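Long-range contact in AxyAgu115A (Amphibacillus xylanus NBRC 15112, PDB 6NPS), which probably acts as a family GH115 alpha-glucuronidase, a hydrolase that removes glucuronic acid side groups from arabinoglucuronoxylan: residues A[533-538]-A[954-959]. The protein carries 3 engineered substitutions. Residues are numbered along the deposited sequence; the frame is centred on the assembly and turned at random.
Sequences VNYHET and ANSYLG
The ring of Y535 turns its edge to 954-959: the carbonyl O of A954 lies in its plane, 3.3 Å from CE2, and S956 CB meets the same edge at CD2. P960 and N961 also touch this tyrosine. Two flat polar groups complete the grip, the amide of N534 and the carboxylate of E537, whose plane stands 76° from the Y957 ring. Together they show how side chains from a turn leading into a helix, and from its first residue, can hold a loop without regular structure: 533-538 leads through the N-cap H536 into helix 537-558, while segment 954-959 lies in the loop after strand 940-948 of the GH115 C-terminal domain. Y535 OH donates to A954 O (2.9 Å), and water 1 joins that hydroxyl to A954 N. N534, one residue before Y535, gives a nearly in-plane hydrogen from ND2 to a lone pair of N955 O (2.9 Å). E537 has CG in the crowded position between the backbone N and the carbonyl carbon (chi1 68°), then runs extended so that its carboxylate faces two successive amides. An alanine in place of this glutamate would remove both acceptors and would probably loosen the turn at Y957 and L958. H531 N also binds OE2, while water 2 links OE1 to G959 O. Both carboxylate oxygens of E537 use syn lone pairs: L958 N reaches OE1 at 3.0 Å, and Y957 N meets OE2 at 2.7 Å, almost straight at 174°.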
# COMPACT_ATOMS: atom_id res chain seq x y z
N VAL A 533 10.93 -9.00 6.80
CA VAL A 533 12.27 -8.99 7.41
C VAL A 533 12.29 -9.34 8.91
O VAL A 533 13.26 -9.95 9.39
CB VAL A 533 13.01 -7.65 7.19
CG1 VAL A 533 13.32 -7.38 5.71
CG2 VAL A 533 12.27 -6.44 7.81
N ASN A 534 11.27 -8.95 9.69
CA ASN A 534 11.41 -8.97 11.16
C ASN A 534 11.60 -10.38 11.69
O ASN A 534 10.91 -11.31 11.25
CB ASN A 534 10.18 -8.35 11.82
CG ASN A 534 10.14 -6.85 11.67
OD1 ASN A 534 11.18 -6.18 11.53
ND2 ASN A 534 8.95 -6.30 11.75
N TYR A 535 12.56 -10.54 12.62
CA TYR A 535 12.94 -11.77 13.33
C TYR A 535 13.39 -12.87 12.38
O TYR A 535 13.42 -14.03 12.75
CB TYR A 535 11.80 -12.30 14.24
CG TYR A 535 11.21 -11.23 15.13
CD1 TYR A 535 11.92 -10.72 16.22
CD2 TYR A 535 9.96 -10.69 14.86
CE1 TYR A 535 11.39 -9.69 17.04
CE2 TYR A 535 9.42 -9.70 15.65
CZ TYR A 535 10.14 -9.20 16.72
OH TYR A 535 9.57 -8.21 17.49
N HIS A 536 13.71 -12.55 11.12
CA HIS A 536 14.09 -13.57 10.14
C HIS A 536 12.97 -14.59 9.88
O HIS A 536 13.26 -15.71 9.45
CB HIS A 536 15.36 -14.35 10.54
CG HIS A 536 16.51 -13.48 10.97
ND1 HIS A 536 17.42 -12.96 10.07
CD2 HIS A 536 16.91 -13.07 12.20
CE1 HIS A 536 18.32 -12.25 10.73
NE2 HIS A 536 18.04 -12.30 12.02
N GLU A 537 11.71 -14.25 10.14
CA GLU A 537 10.69 -15.30 10.02
C GLU A 537 10.50 -15.71 8.56
O GLU A 537 10.40 -16.91 8.27
CB GLU A 537 9.36 -14.91 10.71
CG GLU A 537 8.49 -13.77 10.13
CD GLU A 537 7.16 -13.52 10.92
OE1 GLU A 537 6.99 -14.07 12.06
OE2 GLU A 537 6.29 -12.76 10.42
N THR A 538 10.51 -14.75 7.63
CA THR A 538 10.38 -15.11 6.22
C THR A 538 11.55 -15.94 5.74
O THR A 538 11.36 -16.99 5.11
CB THR A 538 10.21 -13.85 5.37
OG1 THR A 538 8.86 -13.40 5.49
CG2 THR A 538 10.48 -14.09 3.88
N ALA A 954 8.55 -5.00 17.22
CA ALA A 954 8.41 -5.18 15.78
C ALA A 954 7.31 -6.21 15.50
O ALA A 954 7.22 -7.25 16.17
CB ALA A 954 9.76 -5.60 15.18
N ASN A 955 6.45 -5.89 14.53
CA ASN A 955 5.34 -6.76 14.15
C ASN A 955 5.83 -8.02 13.46
O ASN A 955 6.83 -8.02 12.74
CB ASN A 955 4.40 -6.04 13.19
CG ASN A 955 3.57 -4.99 13.88
OD1 ASN A 955 3.32 -5.08 15.08
ND2 ASN A 955 3.14 -3.99 13.14
N SER A 956 5.07 -9.10 13.62
CA SER A 956 5.42 -10.33 12.93
C SER A 956 4.22 -11.27 13.00
O SER A 956 3.29 -11.05 13.77
CB SER A 956 6.65 -10.98 13.57
OG SER A 956 6.35 -11.40 14.88
N TYR A 957 4.27 -12.32 12.18
CA TYR A 957 3.21 -13.33 12.22
C TYR A 957 3.35 -14.25 13.42
O TYR A 957 2.36 -14.57 14.07
CB TYR A 957 3.22 -14.17 10.96
CG TYR A 957 1.96 -15.04 10.75
CD1 TYR A 957 0.69 -14.47 10.81
CD2 TYR A 957 2.07 -16.38 10.44
CE1 TYR A 957 -0.48 -15.27 10.55
CE2 TYR A 957 0.90 -17.19 10.19
CZ TYR A 957 -0.35 -16.63 10.26
OH TYR A 957 -1.49 -17.42 9.99
N LEU A 958 4.57 -14.69 13.72
CA LEU A 958 4.82 -15.69 14.75
C LEU A 958 5.14 -15.11 16.12
O LEU A 958 5.28 -15.88 17.07
CB LEU A 958 5.98 -16.59 14.33
CG LEU A 958 5.84 -17.30 12.98
CD1 LEU A 958 7.14 -18.06 12.79
CD2 LEU A 958 4.66 -18.29 13.01
N GLY A 959 5.28 -13.80 16.25
CA GLY A 959 5.78 -13.23 17.48
C GLY A 959 7.30 -13.25 17.49
O GLY A 959 7.93 -13.89 16.64
O HOH W 1 11.06 -5.81 18.47
O HOH W 2 8.80 -14.09 14.14